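Local coordinates for surface layer protein (Geobacillus stearothermophilus, PDB 4UJ7) that probably self-assembles into the crystalline surface layer of the bacterial cell, this piece being two Ig-like domains, the fifth and sixth, with bound calcium, at residues A33-T38 against I89-G94; V63-S68 against S73-T78. One frame throughout, in Å; residues are numbered along the deposited sequence.

Contact 1 of 2, residues A33-T38 against I89-G94; sequences ATFKVT and ITIKSG
The F35 ring receives I91 at its edge and in its plane, while V77 of the adjoining strand lies over one ring face. The I91 methyl CD1 sits across the CE1-CZ side of the ring, 3.7 Å from F35 CE1 and 3.8 Å from F35 CZ, so it fills in beyond the rim and makes no CH-pi contact. This is a worked example of how the two sheets of a bacterial Ig-like beta sandwich meet: strand 32-41 belongs to one sheet, strand 85-93 to the other, and apolar side chains fill the gap between them. No hydrogen bond joins 33-38 to 89-94. The alpha carbons of V37 and I91 remain 9.0 Å apart, a spacing bridged by side chains alone.

F35 and I91 advance from opposite directions. F35 holds CG between its own N and carbonyl carbon (chi1 65°), which carries the ring across the interior toward I91. I91 keeps CG1 anti to the carbonyl carbon, and its outer torsion of 152° extends CD1 to the ring. V37 slides past I91 the opposite way. All three side chains are buried; V20 and V100 pack on F35, I18 on both V37 and I91.

The intervening residues K36 and T90 point away from the contact and have polar partners of their own. K36 sends NZ to the backbone O of D119, a calcium-binding residue of the second Ig-like domain, and the buried T90 OG1 is hydrogen-bonded to D56 and K99. At the centre, V37 CG2 stands 4.1 Å from I91 CD1 and an equal 4.1 Å from F35 CE1, closing a triangle of three carbons.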
loop_
_atom_site.group_PDB
_atom_site.type_symbol
_atom_site.label_atom_id
_atom_site.label_comp_id
_atom_site.label_asym_id
_atom_site.label_seq_id
_atom_site.Cartn_x
_atom_site.Cartn_y
_atom_site.Cartn_z
ATOM N N ALA A 33 4.259 -8.764 0.814
ATOM C CA ALA A 33 4.543 -7.357 1.107
ATOM C C ALA A 33 4.375 -6.535 -0.170
ATOM O O ALA A 33 4.476 -7.066 -1.280
ATOM C CB ALA A 33 5.950 -7.216 1.677
ATOM N N THR A 34 4.082 -5.248 -0.032
ATOM C CA THR A 34 3.927 -4.394 -1.213
ATOM C C THR A 34 4.868 -3.204 -1.167
ATOM O O THR A 34 5.338 -2.798 -0.087
ATOM C CB THR A 34 2.481 -3.879 -1.420
ATOM O OG1 THR A 34 2.154 -2.901 -0.421
ATOM C CG2 THR A 34 1.464 -5.026 -1.325
ATOM N N PHE A 35 5.150 -2.653 -2.344
ATOM C CA PHE A 35 5.814 -1.358 -2.451
ATOM C C PHE A 35 5.345 -0.637 -3.702
ATOM O O PHE A 35 4.703 -1.241 -4.564
ATOM C CB PHE A 35 7.351 -1.482 -2.375
ATOM C CG PHE A 35 7.986 -2.229 -3.528
ATOM C CD1 PHE A 35 8.376 -1.557 -4.682
ATOM C CD2 PHE A 35 8.248 -3.592 -3.435
ATOM C CE1 PHE A 35 8.990 -2.228 -5.731
ATOM C CE2 PHE A 35 8.859 -4.279 -4.494
ATOM C CZ PHE A 35 9.229 -3.592 -5.643
ATOM N N LYS A 36 5.653 0.649 -3.801
ATOM C CA LYS A 36 5.168 1.477 -4.888
ATOM C C LYS A 36 6.242 1.908 -5.842
ATOM O O LYS A 36 7.355 2.231 -5.430
ATOM C CB LYS A 36 4.447 2.702 -4.350
ATOM C CG LYS A 36 3.075 2.349 -3.797
ATOM C CD LYS A 36 2.431 3.559 -3.160
ATOM C CE LYS A 36 1.014 3.216 -2.742
ATOM N NZ LYS A 36 0.496 4.313 -1.889
ATOM N N VAL A 37 5.877 1.893 -7.113
ATOM C CA VAL A 37 6.728 2.371 -8.195
ATOM C C VAL A 37 6.096 3.635 -8.755
ATOM O O VAL A 37 4.878 3.693 -8.952
ATOM C CB VAL A 37 6.813 1.298 -9.313
ATOM C CG1 VAL A 37 7.258 1.906 -10.643
ATOM C CG2 VAL A 37 7.720 0.174 -8.860
ATOM N N THR A 38 6.930 4.639 -9.025
ATOM C CA THR A 38 6.481 5.837 -9.751
ATOM C C THR A 38 7.474 6.173 -10.860
ATOM O O THR A 38 8.645 6.414 -10.600
ATOM C CB THR A 38 6.294 7.080 -8.855
ATOM O OG1 THR A 38 5.502 6.761 -7.705
ATOM C CG2 THR A 38 5.578 8.186 -9.630
ATOM N N ILE A 89 13.960 -8.499 -7.162
ATOM C CA ILE A 89 12.902 -8.157 -8.120
ATOM C C ILE A 89 13.492 -7.168 -9.128
ATOM O O ILE A 89 13.995 -6.091 -8.753
ATOM C CB ILE A 89 11.645 -7.479 -7.485
ATOM C CG1 ILE A 89 10.975 -8.308 -6.373
ATOM C CG2 ILE A 89 10.607 -7.122 -8.561
ATOM C CD1 ILE A 89 10.775 -9.785 -6.687
ATOM N N THR A 90 13.437 -7.521 -10.404
ATOM C CA THR A 90 13.861 -6.614 -11.455
ATOM C C THR A 90 12.633 -5.937 -12.041
ATOM O O THR A 90 11.692 -6.604 -12.495
ATOM C CB THR A 90 14.675 -7.342 -12.558
ATOM O OG1 THR A 90 15.851 -7.923 -11.981
ATOM C CG2 THR A 90 15.065 -6.377 -13.674
ATOM N N ILE A 91 12.615 -4.608 -12.012
ATOM C CA ILE A 91 11.537 -3.820 -12.591
ATOM C C ILE A 91 12.124 -3.130 -13.813
ATOM O O ILE A 91 13.115 -2.404 -13.691
ATOM C CB ILE A 91 11.031 -2.797 -11.552
ATOM C CG1 ILE A 91 10.545 -3.529 -10.297
ATOM C CG2 ILE A 91 9.957 -1.942 -12.150
ATOM C CD1 ILE A 91 10.670 -2.696 -9.046
ATOM N N LYS A 92 11.535 -3.360 -14.986
ATOM C CA LYS A 92 12.084 -2.840 -16.245
ATOM C C LYS A 92 11.034 -2.092 -17.051
ATOM O O LYS A 92 9.860 -2.521 -17.151
ATOM C CB LYS A 92 12.660 -3.982 -17.097
ATOM C CG LYS A 92 13.696 -3.582 -18.145
ATOM C CD LYS A 92 14.488 -4.808 -18.630
ATOM C CE LYS A 92 15.502 -5.298 -17.595
ATOM N NZ LYS A 92 16.018 -6.704 -17.731
ATOM N N SER A 93 11.457 -0.987 -17.647
ATOM C CA SER A 93 10.656 -0.252 -18.617
ATOM C C SER A 93 11.580 0.331 -19.682
ATOM O O SER A 93 12.419 1.169 -19.366
ATOM C CB SER A 93 9.883 0.866 -17.935
ATOM O OG SER A 93 8.987 1.444 -18.859
ATOM N N GLY A 94 11.443 -0.122 -20.929
ATOM C CA GLY A 94 12.356 0.296 -21.979
ATOM C C GLY A 94 13.780 -0.031 -21.589
ATOM O O GLY A 94 14.066 -1.159 -21.222
#

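Contact 2 of 2, residues V63-S68 against S73-T78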
loop_
_atom_site.group_PDB
_atom_site.type_symbol
_atom_site.label_atom_id
_atom_site.label_comp_id
_atom_site.label_asym_id
_atom_site.label_seq_id
_atom_site.Cartn_x
_atom_site.Cartn_y
_atom_site.Cartn_z
ATOM N N VAL A 63 6.304 -12.483 -7.772
ATOM C CA VAL A 63 6.006 -11.058 -7.861
ATOM C C VAL A 63 4.901 -10.764 -8.870
ATOM O O VAL A 63 4.737 -11.489 -9.865
ATOM C CB VAL A 63 7.287 -10.255 -8.187
ATOM C CG1 VAL A 63 7.769 -10.525 -9.609
ATOM C CG2 VAL A 63 7.076 -8.764 -7.948
ATOM N N SER A 64 4.123 -9.716 -8.601
ATOM C CA SER A 64 3.118 -9.258 -9.539
ATOM C C SER A 64 3.010 -7.744 -9.446
ATOM O O SER A 64 3.568 -7.135 -8.527
ATOM C CB SER A 64 1.769 -9.913 -9.246
ATOM O OG SER A 64 1.317 -9.556 -7.949
ATOM N N VAL A 65 2.347 -7.134 -10.417
ATOM C CA VAL A 65 2.231 -5.675 -10.471
ATOM C C VAL A 65 0.809 -5.255 -10.802
ATOM O O VAL A 65 0.118 -5.885 -11.628
ATOM C CB VAL A 65 3.274 -5.054 -11.447
ATOM C CG1 VAL A 65 3.132 -5.583 -12.873
ATOM C CG2 VAL A 65 3.212 -3.530 -11.443
ATOM N N SER A 66 0.364 -4.166 -10.173
ATOM C CA SER A 66 -1.013 -3.692 -10.374
ATOM C C SER A 66 -1.291 -3.226 -11.804
ATOM O O SER A 66 -0.361 -2.849 -12.554
ATOM C CB SER A 66 -1.342 -2.589 -9.342
ATOM O OG SER A 66 -0.602 -1.392 -9.592
ATOM N N ASN A 67 -2.574 -3.254 -12.177
ATOM C CA ASN A 67 -3.025 -2.915 -13.531
ATOM C C ASN A 67 -2.265 -3.666 -14.617
ATOM O O ASN A 67 -2.088 -3.172 -15.727
ATOM C CB ASN A 67 -3.065 -1.397 -13.814
ATOM C CG ASN A 67 -4.151 -1.038 -14.825
ATOM O OD1 ASN A 67 -5.328 -1.325 -14.566
ATOM N ND2 ASN A 67 -3.783 -0.436 -15.980
ATOM N N SER A 68 -1.777 -4.851 -14.265
ATOM C CA SER A 68 -0.915 -5.636 -15.173
ATOM C C SER A 68 0.193 -4.800 -15.802
ATOM O O SER A 68 0.614 -5.033 -16.939
ATOM C CB SER A 68 -1.761 -6.329 -16.235
ATOM O OG SER A 68 -2.661 -7.202 -15.563
ATOM N N SER A 73 1.439 5.914 -14.502
ATOM C CA SER A 73 2.742 6.382 -14.050
ATOM C C SER A 73 3.084 5.852 -12.661
ATOM O O SER A 73 4.221 5.985 -12.227
ATOM C CB SER A 73 2.823 7.920 -14.073
ATOM O OG SER A 73 1.781 8.495 -13.289
ATOM N N GLU A 74 2.108 5.262 -11.965
ATOM C CA GLU A 74 2.277 4.704 -10.616
ATOM C C GLU A 74 1.720 3.279 -10.592
ATOM O O GLU A 74 0.629 3.031 -11.127
ATOM C CB GLU A 74 1.470 5.529 -9.605
ATOM C CG GLU A 74 2.012 6.930 -9.332
ATOM C CD GLU A 74 1.036 7.838 -8.597
ATOM O OE1 GLU A 74 -0.071 8.108 -9.125
ATOM O OE2 GLU A 74 1.392 8.313 -7.498
ATOM N N TYR A 75 2.461 2.368 -9.954
ATOM C CA TYR A 75 2.047 0.968 -9.804
ATOM C C TYR A 75 2.391 0.451 -8.419
ATOM O O TYR A 75 3.356 0.909 -7.777
ATOM C CB TYR A 75 2.796 0.079 -10.800
ATOM C CG TYR A 75 2.546 0.421 -12.249
ATOM C CD1 TYR A 75 1.430 -0.086 -12.930
ATOM C CD2 TYR A 75 3.449 1.246 -12.957
ATOM C CE1 TYR A 75 1.199 0.245 -14.261
ATOM C CE2 TYR A 75 3.211 1.589 -14.291
ATOM C CZ TYR A 75 2.100 1.060 -14.941
ATOM O OH TYR A 75 1.878 1.384 -16.249
ATOM N N THR A 76 1.627 -0.535 -7.957
ATOM C CA THR A 76 1.948 -1.270 -6.749
ATOM C C THR A 76 2.507 -2.632 -7.104
ATOM O O THR A 76 1.894 -3.358 -7.906
ATOM C CB THR A 76 0.710 -1.430 -5.858
ATOM O OG1 THR A 76 0.325 -0.132 -5.395
ATOM C CG2 THR A 76 1.027 -2.295 -4.652
ATOM N N VAL A 77 3.663 -2.954 -6.559
ATOM C CA VAL A 77 4.305 -4.266 -6.759
ATOM C C VAL A 77 4.051 -5.110 -5.517
ATOM O O VAL A 77 4.230 -4.650 -4.378
ATOM C CB VAL A 77 5.825 -4.120 -7.010
ATOM C CG1 VAL A 77 6.497 -5.485 -7.086
ATOM C CG2 VAL A 77 6.095 -3.293 -8.257
ATOM N N THR A 78 3.622 -6.357 -5.725
ATOM C CA THR A 78 3.395 -7.309 -4.624
ATOM C C THR A 78 4.414 -8.427 -4.676
ATOM O O THR A 78 4.611 -9.034 -5.729
ATOM C CB THR A 78 1.974 -7.904 -4.698
ATOM O OG1 THR A 78 1.039 -6.844 -4.503
ATOM C CG2 THR A 78 1.765 -8.975 -3.618
#
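S64 and T78 form an antiparallel hydrogen-bonded pair, V65 and V77 the non-hydrogen-bonded pair next to it, and in this beta hairpin segments 63-65 and 74-78 run nearly antiparallel, their directions 164° apart. S64 N gives a bond of 3.0 Å to T78 O, and T78 N returns one of 2.9 Å to S64 O.

The next rung shows how a side chain can stand in for a main-chain acceptor. S66 N still binds T76 O at 2.9 Å, but T76 N is met by the hydroxyl oxygen S66 OG, also at 2.9 Å and nearly straight at 171°. With chi1 at 69°, OG sits between the backbone N and carbonyl carbon of S66, where it can face T76. The carbonyl of S66 is turned elsewhere: its O lies near the plane of the Y75 ring, at the edge, 3.3 Å from Y75 CD1. Without the hydroxyl, as with an alanine here, T76 N would probably lose this acceptor.

On the face toward the sandwich interior, V65 CG2 rests on Y75 CB at 3.7 Å. V63 CG2 and V77 CG1 approach to 3.4 Å, tighter than usual for two methyls, and V53 of the opposing sheet packs on V63, V65 and V77. The other face is more polar, with S64 OG beside T78 CB. Y75 OH is hydrogen-bonded to G49 O, outside the hairpin, and to Q72 N in the hairpin's own loop.

The lesson is one of division of labour: main-chain bonds set the pairing, valines line the inner face, and at S66 a side-chain hydroxyl takes over as acceptor while the carbonyl it replaces faces an aromatic edge.

How the contacts relate
Followed from the N terminus, 33-38 is the first of the four segments; the chain then passes 63-68 and 73-78, and reaches 89-94 last. Contact 2 closes a short hairpin loop, with S66 and T76 its last bonded residues, and it is nested within the 50-residue excursion closed by contact 1. The two do not cross. Their centres are 7 Å apart and they share a boundary: strands 32-41 and 74-81 are sheet neighbours, joined by probable hydrogen bonds of 2.8 Å from V37 N to Y75 O and from V77 N to F35 O. Contact 2 thus adds the edge strand to one sheet, and contact 1 ties that sheet to its partner across the core.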